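Local coordinates for viral structural protein 4 (Bombyx mori cytoplasmic polyhedrosis virus, PDB 6TZ0) that binds GTP and probably assists the viral RNA-dependent RNA polymerase during transcription in a double-stranded RNA virus, at residues K11-E15 / Y16-L20; H53-L56 / A57-A61; K163-S166 / L167-N170; I184-Q188 / G189-F193. All blocks are in the same frame, centred on the assembly; numbering follows the deposited sequence.

Overall arrangement
From the N terminus, contact 1 (11-20) turns the chain out of helix 10-15, and contact 2 (53-61) is a pair of turns near the C-terminal end of helix 41-60. Contact 3 (163-170) leads from helix 162-166 toward helix 170-176; contact 4 (184-193) reverses the loop between strand 182-184 and helix 196-201. All four are local and follow in series, so none encloses or crosses another. Contact 1 touches contacts 3 and 4: Y13 and L12 meet Y164 and L167 of contact 3, while G17 and L18 pack on F193 of contact 4. Contact 2 touches none of the others; its nearest atoms are about 6 Å from those of contact 3.

Contact 1: residues K11-E15 / Y16-L20; sequences KLYEE and YGLYL
The ring of Y19 receives E14 at its edge: CB lies in the ring plane, and E14 CG approaches Y19 CE1 to 3.5 Å. The extended glutamate crosses the tyrosine at nearly a right angle, its carboxylate turned 84° from the ring. A second edge contact brings L18 CD2 near the plane of the Y13 ring, 4.0 Å from Y13 CD1. The third ring, Y16, lies obliquely beside the carbonyl oxygen of L12 and meets F159 with the two planes inclined at about 60°.

These side chains surround a textbook helix ending, the Schellman motif. Its wider loop is closed by L18 N donating to Y13 O at 3.0 Å, its inner one by G17 N donating to E14 O at 3.2 Å. The inner donor stands well above the carbonyl plane, whereas the outer one is tilted only modestly. Y16 N adds a weak bond to Y13 O, and E14 CA makes a CA-H...O contact of 3.4 Å with L18 O. G17, the first residue out of helical geometry, turns the chain with a positive phi of 87°, a region readily open to glycine.

The three tyrosine hydroxyls have separate partners: Y13 OH bonds I4 O and Y164 OH, Y16 OH bonds D161, and Y19 OH bonds F250 O. The chemistry thus divides in two, with main-chain bonds ending the helix and phenol groups joining the largely buried turn to surrounding loops and to helix 162-166.

Contact 2: residues H53-L56 / A57-A61; sequences HSML and AKHAA
A60 N donates to L56 O at 2.9 Å, the shortest of four successive main-chain bonds that carry helix 41-60 through its last turns. The preceding three, A57 N to H53 O, K58 N to S54 O and H59 N to M55 O, are each 3.0 Å long. This is the regular i to i+4 pattern of an alpha helix, and it spaces side chains so that one residue overlies another a turn further on.

M55 and H59 illustrate the consequence. The methionine sulfur, SD, sits 3.9 Å from the centroid of the H59 imidazole and 51° off the ring normal, a Met-aromatic contact made at a slant. M55 reaches the ring by first running antiperiplanar to its own backbone nitrogen (chi1 -176°), which sends CG outward, and then bending at chi2 (67°), which sets SD by the imidazole. CG as well as SD lies against the NE2 side of the ring.

K58 flanks the same sulfur. Its chain runs alongside M55 and points the same way, with K58 CE 3.7 Å from M55 SD. The end of the lysine, CE, thus packs on the thioether, while NZ forms a salt bridge with E140.

Helix 136-146 faces this group, placing E140 and M141 against M55, and A137 with E140 against H59. L56, on another side of the helix, packs on Y73 and I77 of helix 70-79 and on Y171 and L175 of helix 170-176, so this segment is wedged among three helices.

Contact 3: residues K163-S166 / L167-N170; sequences KYQS and LIPN
L167 folds its isobutyl group back over the last turn of helix 162-166, with L167 CG 3.4 Å from K163 O. Its CD1 branch also meets the end of the lysine, 3.4 Å from K163 NZ, where the bent K163 chain crosses it at an angle. I168 turns back in the same fashion: CG1 lies near Y164 O, and I168 CD1 comes obliquely to the Y164 ring, 4.3 Å from Y164 CD2.

Where the helix ends, L167 N donates to Y164 O at 3.2 Å, reaching the carbonyl from above its plane. One residue earlier in the chain, S166 OG donates to K163 O at 3.0 Å. A chi1 of 67° sets this hydroxyl between the backbone nitrogen and carbonyl carbon, from where it bends back to the preceding turn.

P169 then takes the N-cap position of helix 170-176. Both ends of the turn meet the RNA-dependent RNA polymerase chain: Q165 packs on its Y583 and S166 on its E464, while N170 OD1 bonds its T462 OG1. Local carbonyl bonds and aliphatic cover finish the helix, leaving polar side chains to serve the subunit interface.

Contact 4: residues I184-Q188 / G189-F193; sequences IPTWQ and GIADF
I184 and A191 form the close-packed end of this turn, I184 CG2 lying 3.9 Å from A191 CB, with L198 of helix 196-201 against both residues. T186 adds to that packing from farther along, its methyl CG2 being 4.1 Å from A191 CB. W187 belongs to the contrasting, exposed end: its CB stays near I190 O, but the indole leads away from the opposing segment. P185 is likewise at the solvent side. There D192, with CG between its backbone N and carbonyl carbon (chi1 50°), brings its carboxylate near the proline ring, P185 CG lying 3.8 Å from D192 OD2.

The backbone makes a hairpin-like reversal held by a single antiparallel bridge between T186 and A191, a non-hydrogen-bonded pair. On one flank W187 N donates to I190 O at 3.0 Å; on the other, D192 N makes a weak bond to P185 O at 3.4 Å. CA-H...O contacts run both ways across the pair, from T186 CA to I190 O and from A191 CA to P185 O. G189 turns the chain at the tip with a positive phi of 89°, which glycine adopts easily.

The carbonyl oxygen of Q188 accepts a hydrogen bond from H319 NE2. At the base, the backbone of I184 is bonded to I158 and D160, while F193 packs on R204 and P205 of strand 204-208.

Contact 1: residues K11-E15 / Y16-L20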
loop_
_atom_site.group_PDB
_atom_site.type_symbol
_atom_site.label_atom_id
_atom_site.label_comp_id
_atom_site.label_asym_id
_atom_site.label_seq_id
_atom_site.Cartn_x
_atom_site.Cartn_y
_atom_site.Cartn_z
ATOM N N LYS B 11 9.280 -41.596 -23.466
ATOM C CA LYS B 11 10.120 -42.011 -22.348
ATOM C C LYS B 11 9.539 -41.563 -21.011
ATOM O O LYS B 11 9.668 -42.275 -20.004
ATOM C CB LYS B 11 11.522 -41.444 -22.552
ATOM C CG LYS B 11 12.576 -42.000 -21.636
ATOM C CD LYS B 11 12.805 -43.468 -21.927
ATOM C CE LYS B 11 13.367 -43.665 -23.326
ATOM N NZ LYS B 11 14.750 -43.135 -23.453
ATOM N N LEU B 12 8.885 -40.398 -20.994
ATOM C CA LEU B 12 8.182 -39.926 -19.805
ATOM C C LEU B 12 7.039 -40.857 -19.427
ATOM O O LEU B 12 6.793 -41.100 -18.242
ATOM C CB LEU B 12 7.653 -38.514 -20.044
ATOM C CG LEU B 12 6.813 -37.890 -18.929
ATOM C CD1 LEU B 12 7.644 -37.651 -17.682
ATOM C CD2 LEU B 12 6.144 -36.622 -19.404
ATOM N N TYR B 13 6.331 -41.389 -20.421
ATOM C CA TYR B 13 5.286 -42.357 -20.129
ATOM C C TYR B 13 5.866 -43.712 -19.756
ATOM O O TYR B 13 5.242 -44.452 -18.991
ATOM C CB TYR B 13 4.337 -42.478 -21.315
ATOM C CG TYR B 13 3.411 -41.299 -21.462
ATOM C CD1 TYR B 13 2.223 -41.235 -20.752
ATOM C CD2 TYR B 13 3.734 -40.240 -22.291
ATOM C CE1 TYR B 13 1.380 -40.158 -20.879
ATOM C CE2 TYR B 13 2.894 -39.157 -22.421
ATOM C CZ TYR B 13 1.718 -39.127 -21.716
ATOM O OH TYR B 13 0.881 -38.053 -21.838
ATOM N N GLU B 14 7.053 -44.050 -20.270
ATOM C CA GLU B 14 7.711 -45.286 -19.853
ATOM C C GLU B 14 8.130 -45.220 -18.395
ATOM O O GLU B 14 8.219 -46.251 -17.721
ATOM C CB GLU B 14 8.931 -45.572 -20.726
ATOM C CG GLU B 14 8.626 -45.907 -22.165
ATOM C CD GLU B 14 9.854 -46.324 -22.929
ATOM O OE1 GLU B 14 10.964 -46.214 -22.373
ATOM O OE2 GLU B 14 9.710 -46.776 -24.082
ATOM N N GLU B 15 8.421 -44.014 -17.906
ATOM C CA GLU B 15 8.731 -43.815 -16.493
ATOM C C GLU B 15 7.557 -44.191 -15.594
ATOM O O GLU B 15 7.747 -44.775 -14.521
ATOM C CB GLU B 15 9.129 -42.359 -16.280
ATOM C CG GLU B 15 9.453 -41.971 -14.869
ATOM C CD GLU B 15 9.792 -40.503 -14.760
ATOM O OE1 GLU B 15 9.784 -39.818 -15.805
ATOM O OE2 GLU B 15 10.052 -40.027 -13.634
ATOM N N TYR B 16 6.334 -43.886 -16.025
ATOM C CA TYR B 16 5.130 -44.184 -15.257
ATOM C C TYR B 16 4.717 -45.649 -15.320
ATOM O O TYR B 16 3.719 -46.015 -14.691
ATOM C CB TYR B 16 3.987 -43.305 -15.755
ATOM C CG TYR B 16 4.081 -41.874 -15.302
ATOM C CD1 TYR B 16 4.650 -41.555 -14.090
ATOM C CD2 TYR B 16 3.669 -40.839 -16.123
ATOM C CE1 TYR B 16 4.757 -40.247 -13.672
ATOM C CE2 TYR B 16 3.779 -39.519 -15.718
ATOM C CZ TYR B 16 4.328 -39.234 -14.488
ATOM O OH TYR B 16 4.447 -37.935 -14.061
ATOM N N GLY B 17 5.453 -46.489 -16.038
ATOM C CA GLY B 17 5.065 -47.865 -16.230
ATOM C C GLY B 17 4.138 -48.094 -17.396
ATOM O O GLY B 17 3.393 -49.078 -17.395
ATOM N N LEU B 18 4.168 -47.222 -18.400
ATOM C CA LEU B 18 3.217 -47.232 -19.502
ATOM C C LEU B 18 3.983 -47.364 -20.805
ATOM O O LEU B 18 4.852 -46.542 -21.101
ATOM C CB LEU B 18 2.380 -45.952 -19.510
ATOM C CG LEU B 18 1.148 -45.743 -18.632
ATOM C CD1 LEU B 18 1.468 -45.680 -17.175
ATOM C CD2 LEU B 18 0.567 -44.429 -19.033
ATOM N N TYR B 19 3.659 -48.390 -21.579
ATOM C CA TYR B 19 4.324 -48.684 -22.837
ATOM C C TYR B 19 3.314 -48.635 -23.969
ATOM O O TYR B 19 2.206 -49.156 -23.834
ATOM C CB TYR B 19 4.970 -50.062 -22.782
ATOM C CG TYR B 19 6.174 -50.123 -21.888
ATOM C CD1 TYR B 19 6.932 -49.004 -21.646
ATOM C CD2 TYR B 19 6.514 -51.283 -21.231
ATOM C CE1 TYR B 19 8.024 -49.053 -20.820
ATOM C CE2 TYR B 19 7.613 -51.332 -20.403
ATOM C CZ TYR B 19 8.361 -50.208 -20.204
ATOM O OH TYR B 19 9.458 -50.220 -19.380
ATOM N N LEU B 20 3.696 -48.007 -25.078
ATOM C CA LEU B 20 2.796 -47.891 -26.217
ATOM C C LEU B 20 2.535 -49.249 -26.849
ATOM O O LEU B 20 3.445 -50.063 -27.020
ATOM C CB LEU B 20 3.356 -46.932 -27.269
ATOM C CG LEU B 20 3.293 -45.431 -26.994
ATOM C CD1 LEU B 20 4.026 -44.666 -28.072
ATOM C CD2 LEU B 20 1.854 -44.984 -26.929
#

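Contact 2: residues H53-L56 / A57-A61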
loop_
_atom_site.group_PDB
_atom_site.type_symbol
_atom_site.label_atom_id
_atom_site.label_comp_id
_atom_site.label_asym_id
_atom_site.label_seq_id
_atom_site.Cartn_x
_atom_site.Cartn_y
_atom_site.Cartn_z
ATOM N N HIS B 53 -1.592 -31.613 -31.477
ATOM C CA HIS B 53 -0.512 -31.014 -30.686
ATOM C C HIS B 53 0.447 -30.202 -31.546
ATOM O O HIS B 53 0.849 -29.094 -31.159
ATOM C CB HIS B 53 0.283 -32.081 -29.942
ATOM C CG HIS B 53 -0.390 -32.615 -28.721
ATOM N ND1 HIS B 53 -1.200 -33.727 -28.744
ATOM C CD2 HIS B 53 -0.345 -32.208 -27.432
ATOM C CE1 HIS B 53 -1.634 -33.976 -27.523
ATOM N NE2 HIS B 53 -1.137 -33.062 -26.709
ATOM N N SER B 54 0.818 -30.736 -32.712
ATOM C CA SER B 54 1.733 -30.020 -33.599
ATOM C C SER B 54 1.109 -28.730 -34.123
ATOM O O SER B 54 1.759 -27.675 -34.141
ATOM C CB SER B 54 2.131 -30.922 -34.759
ATOM O OG SER B 54 2.785 -32.085 -34.293
ATOM N N MET B 55 -0.167 -28.799 -34.521
ATOM C CA MET B 55 -0.873 -27.621 -35.017
ATOM C C MET B 55 -1.027 -26.561 -33.931
ATOM O O MET B 55 -0.863 -25.363 -34.198
ATOM C CB MET B 55 -2.235 -28.046 -35.560
ATOM C CG MET B 55 -3.062 -26.952 -36.191
ATOM S SD MET B 55 -2.390 -26.300 -37.712
ATOM C CE MET B 55 -2.750 -27.648 -38.827
ATOM N N LEU B 56 -1.308 -26.985 -32.695
ATOM C CA LEU B 56 -1.451 -26.041 -31.590
ATOM C C LEU B 56 -0.136 -25.357 -31.247
ATOM O O LEU B 56 -0.123 -24.158 -30.951
ATOM C CB LEU B 56 -2.007 -26.742 -30.356
ATOM C CG LEU B 56 -3.503 -27.005 -30.324
ATOM C CD1 LEU B 56 -3.840 -27.834 -29.121
ATOM C CD2 LEU B 56 -4.210 -25.681 -30.253
ATOM N N ALA B 57 0.974 -26.100 -31.279
ATOM C CA ALA B 57 2.272 -25.483 -31.027
ATOM C C ALA B 57 2.634 -24.484 -32.119
ATOM O O ALA B 57 3.171 -23.404 -31.825
ATOM C CB ALA B 57 3.344 -26.558 -30.901
ATOM N N LYS B 58 2.305 -24.808 -33.377
ATOM C CA LYS B 58 2.551 -23.875 -34.475
ATOM C C LYS B 58 1.731 -22.598 -34.333
ATOM O O LYS B 58 2.254 -21.498 -34.539
ATOM C CB LYS B 58 2.251 -24.539 -35.816
ATOM C CG LYS B 58 2.491 -23.627 -37.003
ATOM C CD LYS B 58 2.217 -24.315 -38.320
ATOM C CE LYS B 58 0.727 -24.464 -38.553
ATOM N NZ LYS B 58 0.420 -25.007 -39.903
ATOM N N HIS B 59 0.450 -22.715 -33.967
ATOM C CA HIS B 59 -0.355 -21.502 -33.831
ATOM C C HIS B 59 0.016 -20.703 -32.591
ATOM O O HIS B 59 -0.124 -19.478 -32.589
ATOM C CB HIS B 59 -1.849 -21.809 -33.784
ATOM C CG HIS B 59 -2.385 -22.422 -35.034
ATOM N ND1 HIS B 59 -2.268 -21.818 -36.265
ATOM C CD2 HIS B 59 -3.142 -23.524 -35.229
ATOM C CE1 HIS B 59 -2.864 -22.563 -37.176
ATOM N NE2 HIS B 59 -3.408 -23.602 -36.572
ATOM N N ALA B 60 0.463 -21.363 -31.523
ATOM C CA ALA B 60 0.846 -20.635 -30.322
ATOM C C ALA B 60 2.186 -19.939 -30.464
ATOM O O ALA B 60 2.420 -18.937 -29.783
ATOM C CB ALA B 60 0.890 -21.575 -29.117
ATOM N N ALA B 61 3.067 -20.431 -31.338
ATOM C CA ALA B 61 4.360 -19.779 -31.508
ATOM C C ALA B 61 4.279 -18.424 -32.203
ATOM O O ALA B 61 5.282 -17.707 -32.223
ATOM C CB ALA B 61 5.306 -20.689 -32.284
#

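Contact 3: residues K163-S166 / L167-N170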
loop_
_atom_site.group_PDB
_atom_site.type_symbol
_atom_site.label_atom_id
_atom_site.label_comp_id
_atom_site.label_asym_id
_atom_site.label_seq_id
_atom_site.Cartn_x
_atom_site.Cartn_y
_atom_site.Cartn_z
ATOM N N LYS B 163 4.934 -34.003 -11.243
ATOM C CA LYS B 163 5.945 -34.092 -12.293
ATOM C C LYS B 163 5.315 -34.128 -13.680
ATOM O O LYS B 163 5.909 -33.633 -14.643
ATOM C CB LYS B 163 6.806 -35.331 -12.046
ATOM C CG LYS B 163 7.924 -35.610 -13.033
ATOM C CD LYS B 163 9.011 -34.571 -12.963
ATOM C CE LYS B 163 10.251 -35.052 -13.690
ATOM N NZ LYS B 163 10.020 -35.264 -15.138
ATOM N N TYR B 164 4.109 -34.684 -13.797
ATOM C CA TYR B 164 3.391 -34.629 -15.063
ATOM C C TYR B 164 2.877 -33.221 -15.341
ATOM O O TYR B 164 2.932 -32.749 -16.479
ATOM C CB TYR B 164 2.231 -35.624 -15.047
ATOM C CG TYR B 164 1.549 -35.829 -16.382
ATOM C CD1 TYR B 164 2.036 -36.748 -17.296
ATOM C CD2 TYR B 164 0.427 -35.087 -16.734
ATOM C CE1 TYR B 164 1.421 -36.934 -18.510
ATOM C CE2 TYR B 164 -0.181 -35.255 -17.945
ATOM C CZ TYR B 164 0.314 -36.180 -18.829
ATOM O OH TYR B 164 -0.318 -36.349 -20.036
ATOM N N GLN B 165 2.359 -32.543 -14.312
ATOM C CA GLN B 165 1.744 -31.235 -14.508
ATOM C C GLN B 165 2.774 -30.148 -14.759
ATOM O O GLN B 165 2.449 -29.123 -15.363
ATOM C CB GLN B 165 0.889 -30.860 -13.303
ATOM C CG GLN B 165 -0.401 -31.626 -13.189
ATOM C CD GLN B 165 -1.143 -31.312 -11.911
ATOM O OE1 GLN B 165 -0.676 -30.531 -11.085
ATOM N NE2 GLN B 165 -2.297 -31.936 -11.731
ATOM N N SER B 166 4.005 -30.338 -14.290
ATOM C CA SER B 166 5.053 -29.376 -14.599
ATOM C C SER B 166 5.481 -29.438 -16.056
ATOM O O SER B 166 6.015 -28.455 -16.574
ATOM C CB SER B 166 6.266 -29.610 -13.706
ATOM O OG SER B 166 6.879 -30.841 -14.018
ATOM N N LEU B 167 5.257 -30.562 -16.724
ATOM C CA LEU B 167 5.700 -30.771 -18.090
ATOM C C LEU B 167 4.610 -30.523 -19.116
ATOM O O LEU B 167 4.847 -30.733 -20.307
ATOM C CB LEU B 167 6.237 -32.191 -18.242
ATOM C CG LEU B 167 7.488 -32.447 -17.409
ATOM C CD1 LEU B 167 7.861 -33.904 -17.435
ATOM C CD2 LEU B 167 8.626 -31.599 -17.924
ATOM N N ILE B 168 3.429 -30.102 -18.691
ATOM C CA ILE B 168 2.365 -29.785 -19.646
ATOM C C ILE B 168 2.721 -28.492 -20.372
ATOM O O ILE B 168 3.193 -27.540 -19.729
ATOM C CB ILE B 168 1.017 -29.676 -18.924
ATOM C CG1 ILE B 168 0.610 -31.032 -18.347
ATOM C CG2 ILE B 168 -0.074 -29.178 -19.839
ATOM C CD1 ILE B 168 -0.607 -30.981 -17.453
ATOM N N PRO B 169 2.575 -28.429 -21.697
ATOM C CA PRO B 169 2.848 -27.190 -22.432
ATOM C C PRO B 169 1.896 -26.067 -22.050
ATOM O O PRO B 169 0.865 -26.267 -21.406
ATOM C CB PRO B 169 2.650 -27.603 -23.890
ATOM C CG PRO B 169 2.883 -29.046 -23.897
ATOM C CD PRO B 169 2.367 -29.563 -22.607
ATOM N N ASN B 170 2.261 -24.858 -22.476
ATOM C CA ASN B 170 1.509 -23.674 -22.076
ATOM C C ASN B 170 0.152 -23.610 -22.758
ATOM O O ASN B 170 -0.840 -23.239 -22.124
ATOM C CB ASN B 170 2.313 -22.412 -22.377
ATOM C CG ASN B 170 3.475 -22.225 -21.433
ATOM O OD1 ASN B 170 3.357 -22.457 -20.236
ATOM N ND2 ASN B 170 4.604 -21.793 -21.967
#

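Contact 4: residues I184-Q188 / G189-F193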
loop_
_atom_site.group_PDB
_atom_site.type_symbol
_atom_site.label_atom_id
_atom_site.label_comp_id
_atom_site.label_asym_id
_atom_site.label_seq_id
_atom_site.Cartn_x
_atom_site.Cartn_y
_atom_site.Cartn_z
ATOM N N ILE B 184 -6.802 -38.417 -14.187
ATOM C CA ILE B 184 -6.509 -39.797 -13.817
ATOM C C ILE B 184 -5.790 -39.782 -12.475
ATOM O O ILE B 184 -4.721 -39.167 -12.371
ATOM C CB ILE B 184 -5.654 -40.492 -14.882
ATOM C CG1 ILE B 184 -6.380 -40.503 -16.216
ATOM C CG2 ILE B 184 -5.323 -41.897 -14.458
ATOM C CD1 ILE B 184 -5.549 -41.029 -17.333
ATOM N N PRO B 185 -6.315 -40.437 -11.444
ATOM C CA PRO B 185 -5.649 -40.417 -10.141
ATOM C C PRO B 185 -4.412 -41.298 -10.107
ATOM O O PRO B 185 -4.284 -42.271 -10.850
ATOM C CB PRO B 185 -6.728 -40.953 -9.193
ATOM C CG PRO B 185 -7.573 -41.804 -10.047
ATOM C CD PRO B 185 -7.604 -41.146 -11.389
ATOM N N THR B 186 -3.485 -40.928 -9.229
ATOM C CA THR B 186 -2.242 -41.656 -9.022
ATOM C C THR B 186 -2.193 -42.124 -7.576
ATOM O O THR B 186 -2.425 -41.331 -6.660
ATOM C CB THR B 186 -1.026 -40.783 -9.336
ATOM O OG1 THR B 186 -1.004 -39.657 -8.453
ATOM C CG2 THR B 186 -1.072 -40.288 -10.771
ATOM N N TRP B 187 -1.895 -43.406 -7.373
ATOM C CA TRP B 187 -1.946 -43.973 -6.030
ATOM C C TRP B 187 -0.724 -43.559 -5.219
ATOM O O TRP B 187 -0.843 -42.859 -4.208
ATOM C CB TRP B 187 -2.059 -45.496 -6.111
ATOM C CG TRP B 187 -2.226 -46.187 -4.786
ATOM C CD1 TRP B 187 -1.257 -46.812 -4.066
ATOM C CD2 TRP B 187 -3.442 -46.356 -4.047
ATOM N NE1 TRP B 187 -1.780 -47.338 -2.913
ATOM C CE2 TRP B 187 -3.123 -47.076 -2.879
ATOM C CE3 TRP B 187 -4.770 -45.967 -4.257
ATOM C CZ2 TRP B 187 -4.081 -47.414 -1.923
ATOM C CZ3 TRP B 187 -5.722 -46.305 -3.304
ATOM C CH2 TRP B 187 -5.372 -47.019 -2.153
ATOM N N GLN B 188 0.459 -43.974 -5.651
ATOM C CA GLN B 188 1.713 -43.543 -5.049
ATOM C C GLN B 188 2.658 -43.043 -6.130
ATOM O O GLN B 188 3.813 -43.455 -6.232
ATOM C CB GLN B 188 2.356 -44.652 -4.225
ATOM C CG GLN B 188 1.550 -45.094 -3.020
ATOM C CD GLN B 188 1.308 -43.973 -2.027
ATOM O OE1 GLN B 188 2.186 -43.151 -1.774
ATOM N NE2 GLN B 188 0.106 -43.930 -1.462
ATOM N N GLY B 189 2.153 -42.150 -6.972
ATOM C CA GLY B 189 2.879 -41.682 -8.125
ATOM C C GLY B 189 2.680 -42.512 -9.368
ATOM O O GLY B 189 3.318 -42.231 -10.387
ATOM N N ILE B 190 1.824 -43.525 -9.318
ATOM C CA ILE B 190 1.554 -44.400 -10.449
ATOM C C ILE B 190 0.077 -44.287 -10.781
ATOM O O ILE B 190 -0.775 -44.526 -9.918
ATOM C CB ILE B 190 1.944 -45.852 -10.145
ATOM C CG1 ILE B 190 3.450 -45.956 -9.939
ATOM C CG2 ILE B 190 1.509 -46.763 -11.264
ATOM C CD1 ILE B 190 3.896 -47.295 -9.453
ATOM N N ALA B 191 -0.224 -43.917 -12.022
ATOM C CA ALA B 191 -1.609 -43.798 -12.454
ATOM C C ALA B 191 -2.230 -45.178 -12.574
ATOM O O ALA B 191 -1.564 -46.138 -12.965
ATOM C CB ALA B 191 -1.692 -43.066 -13.788
ATOM N N ASP B 192 -3.507 -45.282 -12.211
ATOM C CA ASP B 192 -4.158 -46.584 -12.192
ATOM C C ASP B 192 -4.399 -47.098 -13.606
ATOM O O ASP B 192 -4.976 -46.408 -14.450
ATOM C CB ASP B 192 -5.461 -46.533 -11.398
ATOM C CG ASP B 192 -6.352 -45.394 -11.805
ATOM O OD1 ASP B 192 -5.886 -44.508 -12.541
ATOM O OD2 ASP B 192 -7.534 -45.395 -11.404
ATOM N N PHE B 193 -3.952 -48.323 -13.853
ATOM C CA PHE B 193 -3.909 -48.899 -15.186
ATOM C C PHE B 193 -5.268 -49.371 -15.680
ATOM O O PHE B 193 -5.369 -49.812 -16.828
ATOM C CB PHE B 193 -2.925 -50.064 -15.195
ATOM C CG PHE B 193 -1.522 -49.672 -14.853
ATOM C CD1 PHE B 193 -0.698 -49.087 -15.797
ATOM C CD2 PHE B 193 -1.022 -49.895 -13.587
ATOM C CE1 PHE B 193 0.596 -48.738 -15.480
ATOM C CE2 PHE B 193 0.267 -49.545 -13.270
ATOM C CZ PHE B 193 1.075 -48.965 -14.216
#